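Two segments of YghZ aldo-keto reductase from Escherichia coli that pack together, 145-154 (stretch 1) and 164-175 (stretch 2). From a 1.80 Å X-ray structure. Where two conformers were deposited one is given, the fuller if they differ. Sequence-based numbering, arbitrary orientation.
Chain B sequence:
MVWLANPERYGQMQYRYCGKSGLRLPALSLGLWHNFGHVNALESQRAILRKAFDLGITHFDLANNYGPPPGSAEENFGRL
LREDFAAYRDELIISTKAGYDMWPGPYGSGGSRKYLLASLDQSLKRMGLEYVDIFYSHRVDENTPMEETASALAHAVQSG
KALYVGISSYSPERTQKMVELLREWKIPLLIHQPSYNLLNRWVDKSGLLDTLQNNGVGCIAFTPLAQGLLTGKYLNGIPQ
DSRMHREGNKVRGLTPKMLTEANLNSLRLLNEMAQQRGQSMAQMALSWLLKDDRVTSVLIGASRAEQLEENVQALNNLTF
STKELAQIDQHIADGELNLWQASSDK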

# COMPACT_ATOMS: atom_id res chain seq x y z
N PRO B 145 -9.11 1.47 22.44
CA PRO B 145 -8.18 2.61 22.47
C PRO B 145 -8.33 3.45 21.21
O PRO B 145 -8.46 2.94 20.10
CB PRO B 145 -6.78 1.97 22.50
CG PRO B 145 -6.97 0.51 22.52
CD PRO B 145 -8.41 0.16 22.30
N MET B 146 -8.23 4.77 21.35
CA MET B 146 -8.39 5.56 20.13
C MET B 146 -7.25 5.35 19.16
O MET B 146 -7.38 5.61 17.95
CB MET B 146 -8.55 7.06 20.52
CG MET B 146 -9.89 7.33 21.19
SD MET B 146 -10.04 9.17 21.36
CE MET B 146 -9.23 9.31 22.94
N GLU B 147 -6.13 4.81 19.63
CA GLU B 147 -5.06 4.54 18.68
C GLU B 147 -5.55 3.44 17.64
O GLU B 147 -5.16 3.45 16.45
CB GLU B 147 -3.89 3.94 19.41
CG GLU B 147 -3.10 4.96 20.25
CD GLU B 147 -3.73 5.29 21.63
OE1 GLU B 147 -4.73 4.68 22.13
OE2 GLU B 147 -3.17 6.24 22.24
N GLU B 148 -6.30 2.49 18.14
CA GLU B 148 -6.84 1.41 17.27
C GLU B 148 -7.86 1.99 16.28
O GLU B 148 -7.82 1.71 15.09
CB GLU B 148 -7.47 0.30 18.12
CG GLU B 148 -8.09 -0.84 17.18
CD GLU B 148 -8.52 -2.09 17.96
OE1 GLU B 148 -8.05 -2.29 19.10
OE2 GLU B 148 -9.38 -2.84 17.46
N THR B 149 -8.82 2.77 16.79
CA THR B 149 -9.80 3.41 15.92
C THR B 149 -9.09 4.30 14.89
O THR B 149 -9.40 4.22 13.68
CB THR B 149 -10.78 4.21 16.77
OG1 THR B 149 -11.41 3.32 17.72
CG2 THR B 149 -11.86 4.86 15.90
N ALA B 150 -8.11 5.13 15.34
CA ALA B 150 -7.37 5.99 14.38
C ALA B 150 -6.65 5.23 13.32
O ALA B 150 -6.57 5.69 12.18
CB ALA B 150 -6.39 6.97 15.12
N SER B 151 -5.99 4.12 13.71
CA SER B 151 -5.23 3.28 12.78
C SER B 151 -6.17 2.70 11.75
O SER B 151 -5.83 2.60 10.56
CB SER B 151 -4.56 2.08 13.48
OG SER B 151 -3.81 1.32 12.52
N ALA B 152 -7.34 2.30 12.22
CA ALA B 152 -8.39 1.79 11.26
C ALA B 152 -8.77 2.87 10.21
O ALA B 152 -8.83 2.61 9.00
CB ALA B 152 -9.63 1.30 12.01
N LEU B 153 -9.12 4.05 10.68
CA LEU B 153 -9.37 5.16 9.76
C LEU B 153 -8.16 5.38 8.83
O LEU B 153 -8.37 5.58 7.62
CB LEU B 153 -9.68 6.47 10.54
CG LEU B 153 -10.90 6.37 11.42
CD1 LEU B 153 -11.02 7.75 12.24
CD2 LEU B 153 -12.17 6.13 10.59
N ALA B 154 -6.92 5.33 9.36
CA ALA B 154 -5.75 5.53 8.51
C ALA B 154 -5.63 4.47 7.42
O ALA B 154 -5.27 4.77 6.30
CB ALA B 154 -4.46 5.60 9.31
N TYR B 164 -11.06 10.87 2.75
CA TYR B 164 -10.89 11.66 3.99
C TYR B 164 -11.59 10.95 5.15
O TYR B 164 -12.43 10.06 4.94
CB TYR B 164 -11.58 13.05 3.89
CG TYR B 164 -11.14 13.94 2.73
CD1 TYR B 164 -10.06 14.83 2.89
CD2 TYR B 164 -11.85 13.93 1.52
CE1 TYR B 164 -9.73 15.74 1.85
CE2 TYR B 164 -11.49 14.79 0.46
CZ TYR B 164 -10.46 15.72 0.67
OH TYR B 164 -10.12 16.60 -0.31
N VAL B 165 -11.25 11.34 6.37
CA VAL B 165 -11.91 10.72 7.50
C VAL B 165 -12.53 11.76 8.45
O VAL B 165 -12.06 12.88 8.52
CB VAL B 165 -10.95 9.75 8.26
CG1 VAL B 165 -10.72 8.49 7.40
CG2 VAL B 165 -9.65 10.42 8.63
N GLY B 166 -13.55 11.33 9.17
CA GLY B 166 -14.38 12.21 10.04
C GLY B 166 -14.63 11.49 11.37
O GLY B 166 -14.45 10.26 11.50
N ILE B 167 -15.02 12.25 12.39
CA ILE B 167 -15.58 11.67 13.58
C ILE B 167 -16.91 12.29 13.91
O ILE B 167 -17.21 13.44 13.50
CB ILE B 167 -14.61 11.74 14.79
CG1 ILE B 167 -14.26 13.22 15.10
CG2 ILE B 167 -13.29 11.05 14.47
CD1 ILE B 167 -13.21 13.33 16.32
N SER B 168 -17.67 11.59 14.72
CA SER B 168 -19.00 12.07 15.13
C SER B 168 -19.22 11.87 16.62
O SER B 168 -18.96 10.81 17.15
CB SER B 168 -20.13 11.38 14.31
OG SER B 168 -21.39 11.95 14.64
N SER B 169 -19.63 12.96 17.28
CA SER B 169 -19.96 12.98 18.70
C SER B 169 -18.83 12.65 19.66
O SER B 169 -19.05 12.05 20.72
CB SER B 169 -21.27 12.25 19.00
OG SER B 169 -22.29 12.61 18.03
N TYR B 170 -17.63 13.12 19.34
CA TYR B 170 -16.46 13.01 20.21
C TYR B 170 -16.39 14.30 20.99
O TYR B 170 -16.53 15.36 20.41
CB TYR B 170 -15.20 12.87 19.38
CG TYR B 170 -14.95 11.42 18.95
CD1 TYR B 170 -15.88 10.76 18.13
CD2 TYR B 170 -13.74 10.82 19.23
CE1 TYR B 170 -15.65 9.41 17.71
CE2 TYR B 170 -13.47 9.52 18.78
CZ TYR B 170 -14.41 8.85 18.00
OH TYR B 170 -14.07 7.57 17.61
N SER B 171 -16.16 14.20 22.29
CA SER B 171 -15.82 15.41 23.09
C SER B 171 -14.63 16.21 22.52
O SER B 171 -13.80 15.72 21.75
CB SER B 171 -15.52 14.99 24.53
OG SER B 171 -14.29 14.24 24.54
N PRO B 172 -14.47 17.48 22.99
CA PRO B 172 -13.26 18.22 22.65
C PRO B 172 -11.95 17.47 22.90
O PRO B 172 -11.05 17.47 22.05
CB PRO B 172 -13.37 19.53 23.50
CG PRO B 172 -14.82 19.66 23.86
CD PRO B 172 -15.41 18.23 23.88
N GLU B 173 -11.80 16.89 24.10
CA GLU B 173 -10.55 16.25 24.48
C GLU B 173 -10.31 15.03 23.56
O GLU B 173 -9.19 14.83 23.08
CB GLU B 173 -10.67 15.78 25.94
CG GLU B 173 -10.88 16.93 26.97
CD GLU B 173 -12.28 17.66 26.93
OE1 GLU B 173 -13.35 17.06 26.55
OE2 GLU B 173 -12.28 18.86 27.34
N ARG B 174 -11.35 14.21 23.36
CA ARG B 174 -11.22 13.05 22.44
C ARG B 174 -10.96 13.48 20.97
O ARG B 174 -10.12 12.88 20.26
CB ARG B 174 -12.42 12.14 22.54
CG ARG B 174 -12.43 11.34 23.85
CD ARG B 174 -13.68 10.47 23.99
NE ARG B 174 -13.64 9.64 25.20
CZ ARG B 174 -13.07 8.42 25.29
NH1 ARG B 174 -12.30 7.94 24.31
NH2 ARG B 174 -13.18 7.72 26.43
N THR B 175 -11.64 14.54 20.52
CA THR B 175 -11.35 15.14 19.21
C THR B 175 -9.90 15.54 19.08
O THR B 175 -9.20 15.22 18.10
CB THR B 175 -12.27 16.35 18.94
OG1 THR B 175 -13.63 15.90 18.98
CG2 THR B 175 -11.97 16.98 17.59

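Stretch 1 is almost entirely helix, running from Met146 through Ala154 and onward, with Pro145 at its N-cap position. Its first turn is loosely tied: Pro145 O receives weak bonds from Glu148 N (3.0 Å) and Thr149 N (3.3 Å), after which regular i to i+4 bonds take over, such as Leu153 N to Thr149 O at 3.0 Å. Stretch 2 changes character along its length. A strand through Val165, Gly166 and Ile167 gives way to a loop, and a second helix begins at Pro172. Ser171 caps that helix, its OG accepting from Arg174 N at 3.2 Å, while Thr175 OG1 donates to Ser171 O at 2.8 Å. The helix of stretch 1 therefore meets a strand at one end and a helix start at the other: the CA atoms of Leu153 and Val165 lie 6.5 Å apart, those of Met146 and Arg174 8.3 Å.

No hydrogen bond crosses between the stretches; the 332 Å² they bury is a matter of side-chain packing. On the helix the work falls to Met146, Thr149 and Leu153, spaced three and four residues apart so that all three point their CA-to-CB bonds toward stretch 2. Glu147, Glu148 and Ser151 fall outside this stripe, where polar groups cost the contact nothing.

At the strand end, Leu153 and Val165 are both buried and both directed at the contact. Leu153 CB lies 3.9 Å from Val165 CG1, and the same methyl sits 3.7 Å from Leu153 O, so the branched valine packs against backbone as well as side chain. Leu153 CD1 also comes within 4.3 Å of Gly166 O. A CB on Gly166 would point away from the helix, so this contact does not itself call for glycine.

In the middle, Thr149 suits a buried position because its two branches can serve different needs: CG2 approaches Tyr170 OH at 3.9 Å, whereas OG1 is hydrogen-bonded elsewhere in the structure. Tyr170 OH is likewise satisfied elsewhere, so its approach to a methyl strands no polar group.

At the partly exposed end, Met146 has the largest covered area, 82 Å². Its m, t, m rotamer carries the long chain across to two partners. SD lies at the edge of the Tyr170 ring, near its plane, 4.3 Å from CE2, and CE reaches 3.6 Å from Arg174 NH1. Arg174 starts sideways, but its extended chi2 and chi3 bring the end nearer. Compact aliphatics thus meet where backbones are close, while flexible Met146 and Arg174 and the rigid Tyr170 ring bridge wider spacing.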